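Local coordinates for protein SOSEKI 4 (Arabidopsis thaliana, PDB 6RSN), which polymerises through its DIX-like domain and interprets polarity cues in plant cells, influencing the orientation of cell division and promoting auxin signalling, at residues V8-G16 and R47-W57. The protein carries 1 engineered substitution. Sequence-based numbering, arbitrary orientation.
Sequences VVYYLSRNG and RGNGMACLYSW. With SO4 (sulfate ion), chain B.
L12 of strand 8-13 lies over the Y55 ring, and with Y10, M51 and W57 it forms a compact apolar cluster on the helix-covered face of the ubiquitin-like sheet of the DIX-like domain. Strands 8-13 and 55-57 are not neighbours in that sheet; strand 86-92 runs between them, and the contact is made by side chains that meet above it. The tight part is centred on L12: CD2 stands 3.9 Å from the Y55 ring centroid, nearly on the normal, a CH-pi contact, and also meets CH2 of W57. The other branch, CD1, packs 3.8 Å from the selenomethionine methyl CE of M51. W57 turns an edge to the face of Y10 in an offset edge-to-face pair, planes 73° apart, while L43 of helix 36-47 also touches Y10. With chi1 at 66°, CG of Y10 sits between the backbone N and the carbonyl carbon, which sends the ring and its hydroxyl toward R47: NH2 of R47 donates to OH at 2.8 Å, near the ring plane but 29° out of the guanidinium plane. Replacing Y10 by an alanine would probably leave this NH2 without its hydroxyl acceptor and open a gap beside M51 and W57. Toward solvent the packing gives way to charge. A sulfate, probably from the crystallisation liquor, bridges the two arginines: R47 NH2 donates to O3 at 2.9 Å, and the poorly ordered R14, less securely, from NH2 to O4 at 3.1 Å. The extended chain of R14 lays one guanidinium face against the Y55 hydroxyl. On the inner side, A52 O is gripped twice, by Y55 N and, from the opposite face of its carbonyl plane, by W57 NE1 at 3.1 Å.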
loop_
_atom_site.group_PDB
_atom_site.type_symbol
_atom_site.label_atom_id
_atom_site.label_comp_id
_atom_site.label_asym_id
_atom_site.label_seq_id
_atom_site.Cartn_x
_atom_site.Cartn_y
_atom_site.Cartn_z
ATOM N N VAL A 8 -1.788 7.753 -2.482
ATOM C CA VAL A 8 -1.042 6.505 -2.289
ATOM C C VAL A 8 -0.555 6.006 -3.633
ATOM O O VAL A 8 -1.356 5.895 -4.568
ATOM C CB VAL A 8 -1.906 5.456 -1.570
ATOM C CG1 VAL A 8 -1.159 4.130 -1.414
ATOM C CG2 VAL A 8 -2.367 5.968 -0.193
ATOM N N VAL A 9 0.735 5.650 -3.740
ATOM C CA VAL A 9 1.253 4.989 -4.937
ATOM C C VAL A 9 1.483 3.528 -4.560
ATOM O O VAL A 9 2.018 3.271 -3.490
ATOM C CB VAL A 9 2.555 5.638 -5.466
ATOM C CG1 VAL A 9 3.275 4.780 -6.517
ATOM C CG2 VAL A 9 2.297 7.032 -6.067
ATOM N N TYR A 10 1.056 2.596 -5.430
ATOM C CA TYR A 10 1.378 1.191 -5.138
ATOM C C TYR A 10 1.920 0.480 -6.376
ATOM O O TYR A 10 1.497 0.711 -7.530
ATOM C CB TYR A 10 0.190 0.429 -4.506
ATOM C CG TYR A 10 -1.026 0.220 -5.388
ATOM C CD1 TYR A 10 -2.040 1.163 -5.442
ATOM C CD2 TYR A 10 -1.137 -0.896 -6.206
ATOM C CE1 TYR A 10 -3.161 0.979 -6.251
ATOM C CE2 TYR A 10 -2.253 -1.107 -7.014
ATOM C CZ TYR A 10 -3.245 -0.142 -7.072
ATOM O OH TYR A 10 -4.337 -0.349 -7.883
ATOM N N TYR A 11 2.854 -0.463 -6.145
ATOM C CA TYR A 11 3.442 -1.309 -7.173
ATOM C C TYR A 11 2.916 -2.729 -6.981
ATOM O O TYR A 11 2.789 -3.189 -5.843
ATOM C CB TYR A 11 4.957 -1.412 -6.958
ATOM C CG TYR A 11 5.682 -0.129 -7.269
ATOM C CD1 TYR A 11 5.760 0.867 -6.306
ATOM C CD2 TYR A 11 6.272 0.066 -8.509
ATOM C CE1 TYR A 11 6.461 2.027 -6.591
ATOM C CE2 TYR A 11 6.956 1.249 -8.814
ATOM C CZ TYR A 11 7.037 2.217 -7.833
ATOM O OH TYR A 11 7.677 3.420 -8.035
ATOM N N LEU A 12 2.414 -3.346 -8.048
ATOM C CA LEU A 12 2.060 -4.764 -7.881
ATOM C C LEU A 12 3.176 -5.600 -8.477
ATOM O O LEU A 12 3.685 -5.282 -9.555
ATOM C CB LEU A 12 0.791 -5.104 -8.678
ATOM C CG LEU A 12 -0.428 -4.343 -8.202
ATOM C CD1 LEU A 12 -1.657 -4.782 -9.027
ATOM C CD2 LEU A 12 -0.650 -4.611 -6.691
ATOM N N SER A 13 3.506 -6.694 -7.791
ATOM C CA SER A 13 4.632 -7.507 -8.208
ATOM C C SER A 13 4.081 -8.888 -8.437
ATOM O O SER A 13 3.501 -9.459 -7.521
ATOM C CB SER A 13 5.682 -7.509 -7.086
ATOM O OG SER A 13 6.730 -8.418 -7.419
ATOM N N ARG A 14 4.240 -9.424 -9.653
ATOM C CA ARG A 14 3.761 -10.770 -9.890
ATOM C C ARG A 14 4.967 -11.702 -10.030
ATOM O O ARG A 14 5.416 -12.314 -9.055
ATOM C CB ARG A 14 2.808 -10.739 -11.083
ATOM C CG ARG A 14 1.569 -9.892 -10.843
ATOM C CD ARG A 14 0.827 -9.917 -12.166
ATOM N NE ARG A 14 -0.500 -9.311 -12.205
ATOM C CZ ARG A 14 -0.756 -8.001 -12.297
ATOM N NH1 ARG A 14 0.226 -7.112 -12.316
ATOM N NH2 ARG A 14 -2.010 -7.582 -12.347
ATOM N N ASN A 15 5.507 -11.759 -11.250
ATOM C CA ASN A 15 6.752 -12.455 -11.537
ATOM C C ASN A 15 7.919 -11.577 -11.088
ATOM O O ASN A 15 9.000 -12.073 -10.774
ATOM C CB ASN A 15 6.853 -12.771 -13.030
ATOM C CG ASN A 15 5.565 -13.371 -13.544
ATOM O OD1 ASN A 15 5.175 -14.449 -13.111
ATOM N ND2 ASN A 15 4.881 -12.677 -14.439
ATOM N N GLY A 16 7.677 -10.262 -11.070
ATOM C CA GLY A 16 8.704 -9.287 -10.752
ATOM C C GLY A 16 8.340 -7.929 -11.335
ATOM O O GLY A 16 9.145 -7.324 -12.037
ATOM N N ARG A 47 -11.549 -1.583 -7.315
ATOM C CA ARG A 47 -11.099 -2.756 -8.063
ATOM C C ARG A 47 -11.896 -4.025 -7.724
ATOM O O ARG A 47 -11.604 -5.031 -8.371
ATOM C CB ARG A 47 -9.635 -3.007 -7.700
ATOM C CG ARG A 47 -8.716 -1.885 -8.188
ATOM C CD ARG A 47 -8.549 -1.955 -9.695
ATOM N NE ARG A 47 -7.083 -1.757 -9.717
ATOM C CZ ARG A 47 -6.078 -2.608 -10.030
ATOM N NH1 ARG A 47 -6.296 -3.831 -10.476
ATOM N NH2 ARG A 47 -4.818 -2.178 -9.939
ATOM N N GLY A 48 -12.791 -3.974 -6.749
ATOM C CA GLY A 48 -13.609 -5.118 -6.361
ATOM C C GLY A 48 -12.977 -5.791 -5.136
ATOM O O GLY A 48 -11.755 -5.753 -4.944
ATOM N N ASN A 49 -13.841 -6.462 -4.360
ATOM C CA ASN A 49 -13.318 -7.126 -3.168
ATOM C C ASN A 49 -12.302 -8.219 -3.467
ATOM O O ASN A 49 -11.475 -8.550 -2.608
ATOM C CB ASN A 49 -14.456 -7.796 -2.390
ATOM C CG ASN A 49 -15.269 -6.768 -1.631
ATOM O OD1 ASN A 49 -16.496 -6.727 -1.693
ATOM N ND2 ASN A 49 -14.589 -5.938 -0.887
ATOM N N GLY A 50 -12.366 -8.754 -4.673
ATOM C CA GLY A 50 -11.455 -9.839 -4.988
ATOM C C GLY A 50 -10.038 -9.448 -5.403
ATOM O O GLY A 50 -9.251 -10.349 -5.743
HETATM N N MSE A 51 -9.688 -8.141 -5.380
HETATM C CA MSE A 51 -8.361 -7.762 -5.851
HETATM C C MSE A 51 -7.369 -7.757 -4.676
HETATM O O MSE A 51 -6.292 -8.416 -4.756
HETATM C CB MSE A 51 -8.486 -6.388 -6.549
HETATM C CG MSE A 51 -7.140 -5.857 -7.076
HETATM SE SE MSE A 51 -6.253 -4.666 -5.735
HETATM C CE MSE A 51 -4.643 -4.182 -6.797
ATOM N N ALA A 52 -7.597 -6.939 -3.616
ATOM C CA ALA A 52 -6.478 -6.673 -2.694
ATOM C C ALA A 52 -6.078 -7.934 -1.926
ATOM O O ALA A 52 -4.926 -8.052 -1.557
ATOM C CB ALA A 52 -6.814 -5.571 -1.749
ATOM N N CYS A 53 -7.005 -8.885 -1.782
ATOM C CA CYS A 53 -6.712 -10.114 -1.069
ATOM C C CYS A 53 -5.819 -11.023 -1.902
ATOM O O CYS A 53 -5.331 -12.021 -1.274
ATOM C CB CYS A 53 -7.987 -10.903 -0.709
ATOM S SG CYS A 53 -9.056 -11.199 -2.157
ATOM N N LEU A 54 -5.498 -10.682 -3.163
ATOM C CA LEU A 54 -4.563 -11.522 -3.944
ATOM C C LEU A 54 -3.097 -11.189 -3.621
ATOM O O LEU A 54 -2.186 -11.840 -4.139
ATOM C CB LEU A 54 -4.823 -11.298 -5.437
ATOM C CG LEU A 54 -6.196 -11.724 -5.961
ATOM C CD1 LEU A 54 -6.291 -11.208 -7.376
ATOM C CD2 LEU A 54 -6.284 -13.243 -5.963
ATOM N N TYR A 55 -2.865 -10.165 -2.794
ATOM C CA TYR A 55 -1.534 -9.612 -2.596
ATOM C C TYR A 55 -1.225 -9.515 -1.112
ATOM O O TYR A 55 -2.117 -9.279 -0.274
ATOM C CB TYR A 55 -1.450 -8.192 -3.157
ATOM C CG TYR A 55 -1.660 -8.210 -4.638
ATOM C CD1 TYR A 55 -0.635 -8.555 -5.510
ATOM C CD2 TYR A 55 -2.924 -7.942 -5.140
ATOM C CE1 TYR A 55 -0.856 -8.566 -6.873
ATOM C CE2 TYR A 55 -3.172 -7.958 -6.503
ATOM C CZ TYR A 55 -2.141 -8.311 -7.360
ATOM O OH TYR A 55 -2.445 -8.411 -8.686
ATOM N N SER A 56 0.076 -9.708 -0.770
ATOM C CA SER A 56 0.595 -9.396 0.549
ATOM C C SER A 56 1.193 -7.985 0.498
ATOM O O SER A 56 1.929 -7.674 -0.438
ATOM C CB SER A 56 1.766 -10.406 0.778
ATOM O OG SER A 56 2.246 -10.095 2.074
ATOM N N TRP A 57 0.804 -7.114 1.462
ATOM C CA TRP A 57 1.117 -5.681 1.302
ATOM C C TRP A 57 2.271 -5.231 2.198
ATOM O O TRP A 57 2.421 -5.730 3.310
ATOM C CB TRP A 57 -0.132 -4.787 1.573
ATOM C CG TRP A 57 -1.182 -5.076 0.541
ATOM C CD1 TRP A 57 -2.177 -6.022 0.566
ATOM C CD2 TRP A 57 -1.302 -4.413 -0.732
ATOM N NE1 TRP A 57 -2.915 -5.953 -0.600
ATOM C CE2 TRP A 57 -2.406 -4.988 -1.409
ATOM C CE3 TRP A 57 -0.581 -3.374 -1.349
ATOM C CZ2 TRP A 57 -2.789 -4.588 -2.698
ATOM C CZ3 TRP A 57 -0.988 -2.935 -2.589
ATOM C CH2 TRP A 57 -2.082 -3.529 -3.260
HETATM S S SO4 B . -3.559 -4.510 -12.776
HETATM O O1 SO4 B . -4.233 -5.749 -12.472
HETATM O O2 SO4 B . -4.439 -3.639 -13.501
HETATM O O3 SO4 B . -3.166 -3.865 -11.549
HETATM O O4 SO4 B . -2.398 -4.784 -13.579
#